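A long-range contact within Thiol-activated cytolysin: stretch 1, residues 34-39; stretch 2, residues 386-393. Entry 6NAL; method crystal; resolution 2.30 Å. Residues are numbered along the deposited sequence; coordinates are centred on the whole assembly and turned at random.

Stretch 1, residues 34-39: LPAEER
Stretch 2 (386-393) EISYENGL

The contact between residues 34-39 and 386-393 is small, burying 286 Å² over both sides; both of its hydrogen bonds end on the carboxylate of Glu38, and most of the covered area belongs to Glu38, Tyr389 and Ala36. Stretch 1 runs from a loop into a strand at Glu37; stretch 2 is a strand through Tyr389, followed by a loop. The strand axes approach to 7.0 Å with their N-to-C directions 124° apart, and no backbone-to-backbone hydrogen bond joins them. The CA atoms of Pro35 and Gly392, 5.1 Å apart, set the register.

In the extended backbone of stretch 1 (phi/psi -134/158 at Glu37, -141/157 at Glu38), Glu37 points away from stretch 2 and Glu38 toward it. With chi1 p (67°), chi2 t (164°) and chi3 31°, Glu38 carries its carboxylate to the strand. Glu38 OE1 accepts a hydrogen bond from Tyr389 N (2.9 Å, N-H...O angle 158°), and a weak one reaches Glu38 OE2 from Ser388 OG at 3.4 Å. Ser388, chi1 t (-160°), has its CA-to-CB bond sideways, yet its hydroxyl comes within range of the acid. A carboxylate suits this place because its two oxygens can serve successive residues of one strand.

Tyr389 (phi/psi -116/118) points toward stretch 1 with chi1 m (-67°) and chi2 -94°. Glu38 OE1 lies at the ring edge, near its plane, 4.0 Å from Tyr389 CD2. On the CD1 side, Ala36 CB packs 3.8 Å from Tyr389 CD1; the short methyl, on a backbone at -63/146, gives the ring an apolar neighbour.

Beyond Tyr389 the contact thins. Asn391, at phi/psi 61/-135 and chi1 m, has its CA-to-CB bond pointing away, and its backbone O lies 4.1 Å from Pro35 CB. Gly392 (-101/50) follows, its CA 4.3 Å from Pro35 CB. Within this loop, Glu390 N donates to Leu393 O at 3.2 Å.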

# COMPACT_ATOMS: atom_id res chain seq x y z
N LEU A 34 4.13 13.10 8.95
CA LEU A 34 3.78 11.72 9.29
C LEU A 34 4.70 10.74 8.56
O LEU A 34 4.28 10.06 7.62
CB LEU A 34 2.32 11.44 8.96
CG LEU A 34 1.23 12.15 9.75
CD1 LEU A 34 -0.18 11.66 9.23
CD2 LEU A 34 1.34 11.93 11.22
N PRO A 35 5.96 10.63 8.98
CA PRO A 35 6.90 9.76 8.27
C PRO A 35 6.73 8.32 8.71
O PRO A 35 6.38 8.03 9.85
CB PRO A 35 8.27 10.29 8.69
CG PRO A 35 8.03 10.67 10.17
CD PRO A 35 6.60 11.27 10.17
N ALA A 36 7.01 7.42 7.78
CA ALA A 36 7.00 6.00 8.09
C ALA A 36 8.07 5.69 9.12
O ALA A 36 9.15 6.28 9.12
CB ALA A 36 7.24 5.20 6.83
N GLU A 37 7.77 4.72 9.98
CA GLU A 37 8.72 4.30 11.01
C GLU A 37 8.80 2.78 11.07
O GLU A 37 7.91 2.06 10.65
CB GLU A 37 8.37 4.85 12.40
CG GLU A 37 6.91 4.97 12.67
CD GLU A 37 6.62 5.80 13.89
OE1 GLU A 37 5.68 5.44 14.66
OE2 GLU A 37 7.34 6.80 14.08
N GLU A 38 9.92 2.31 11.61
CA GLU A 38 10.28 0.92 11.48
C GLU A 38 10.87 0.42 12.78
O GLU A 38 11.39 1.19 13.60
CB GLU A 38 11.28 0.73 10.32
CG GLU A 38 12.71 1.40 10.57
CD GLU A 38 13.83 0.87 9.58
OE1 GLU A 38 13.51 0.51 8.44
OE2 GLU A 38 15.02 0.81 9.94
N ARG A 39 10.80 -0.89 12.95
CA ARG A 39 11.57 -1.56 13.98
C ARG A 39 11.61 -3.04 13.65
O ARG A 39 10.89 -3.54 12.79
CB ARG A 39 10.96 -1.34 15.37
CG ARG A 39 9.63 -1.99 15.54
CD ARG A 39 8.90 -1.50 16.80
NE ARG A 39 7.54 -2.03 16.79
CZ ARG A 39 7.24 -3.25 17.20
NH1 ARG A 39 8.22 -4.02 17.67
NH2 ARG A 39 5.99 -3.68 17.15
N GLU A 386 18.04 -4.59 0.80
CA GLU A 386 17.56 -4.35 2.15
C GLU A 386 16.89 -2.99 2.25
O GLU A 386 17.47 -1.96 1.85
CB GLU A 386 18.71 -4.47 3.15
CG GLU A 386 19.08 -5.92 3.47
CD GLU A 386 20.37 -6.06 4.30
OE1 GLU A 386 20.82 -5.04 4.90
OE2 GLU A 386 20.92 -7.19 4.35
N ILE A 387 15.70 -2.97 2.84
CA ILE A 387 14.87 -1.78 2.91
C ILE A 387 15.02 -1.17 4.28
O ILE A 387 15.05 -1.86 5.29
CB ILE A 387 13.41 -2.14 2.60
CG1 ILE A 387 13.17 -2.07 1.09
CG2 ILE A 387 12.45 -1.17 3.20
CD1 ILE A 387 14.28 -2.75 0.29
N SER A 388 15.10 0.15 4.30
CA SER A 388 15.22 0.91 5.53
C SER A 388 14.40 2.20 5.39
O SER A 388 14.23 2.72 4.29
CB SER A 388 16.71 1.14 5.83
OG SER A 388 16.88 1.45 7.18
N TYR A 389 13.82 2.66 6.49
CA TYR A 389 13.18 3.98 6.52
C TYR A 389 13.96 4.84 7.50
O TYR A 389 14.04 4.51 8.68
CB TYR A 389 11.72 3.93 6.91
CG TYR A 389 10.87 3.24 5.87
CD1 TYR A 389 10.23 3.95 4.89
CD2 TYR A 389 10.71 1.87 5.89
CE1 TYR A 389 9.41 3.30 3.97
CE2 TYR A 389 9.90 1.21 4.97
CZ TYR A 389 9.26 1.93 4.02
OH TYR A 389 8.49 1.27 3.08
N GLU A 390 14.54 5.92 7.00
CA GLU A 390 15.47 6.75 7.75
C GLU A 390 14.98 8.16 7.51
O GLU A 390 15.19 8.72 6.43
CB GLU A 390 16.91 6.56 7.29
CG GLU A 390 17.34 5.09 7.19
CD GLU A 390 18.86 4.86 7.08
OE1 GLU A 390 19.33 3.93 7.76
OE2 GLU A 390 19.58 5.55 6.31
N ASN A 391 14.32 8.73 8.53
CA ASN A 391 13.54 9.96 8.39
C ASN A 391 12.42 9.67 7.38
O ASN A 391 11.77 8.61 7.47
CB ASN A 391 14.50 11.09 8.06
CG ASN A 391 15.49 11.38 9.22
OD1 ASN A 391 16.57 10.78 9.31
ND2 ASN A 391 15.10 12.27 10.13
N GLY A 392 12.17 10.55 6.42
CA GLY A 392 11.10 10.29 5.47
C GLY A 392 11.58 9.78 4.12
O GLY A 392 11.15 10.27 3.07
N LEU A 393 12.43 8.76 4.15
CA LEU A 393 13.12 8.27 2.96
C LEU A 393 13.16 6.75 3.01
O LEU A 393 13.66 6.19 3.98
CB LEU A 393 14.54 8.84 2.92
CG LEU A 393 15.35 8.73 1.66
CD1 LEU A 393 14.69 9.57 0.58
CD2 LEU A 393 16.74 9.17 1.87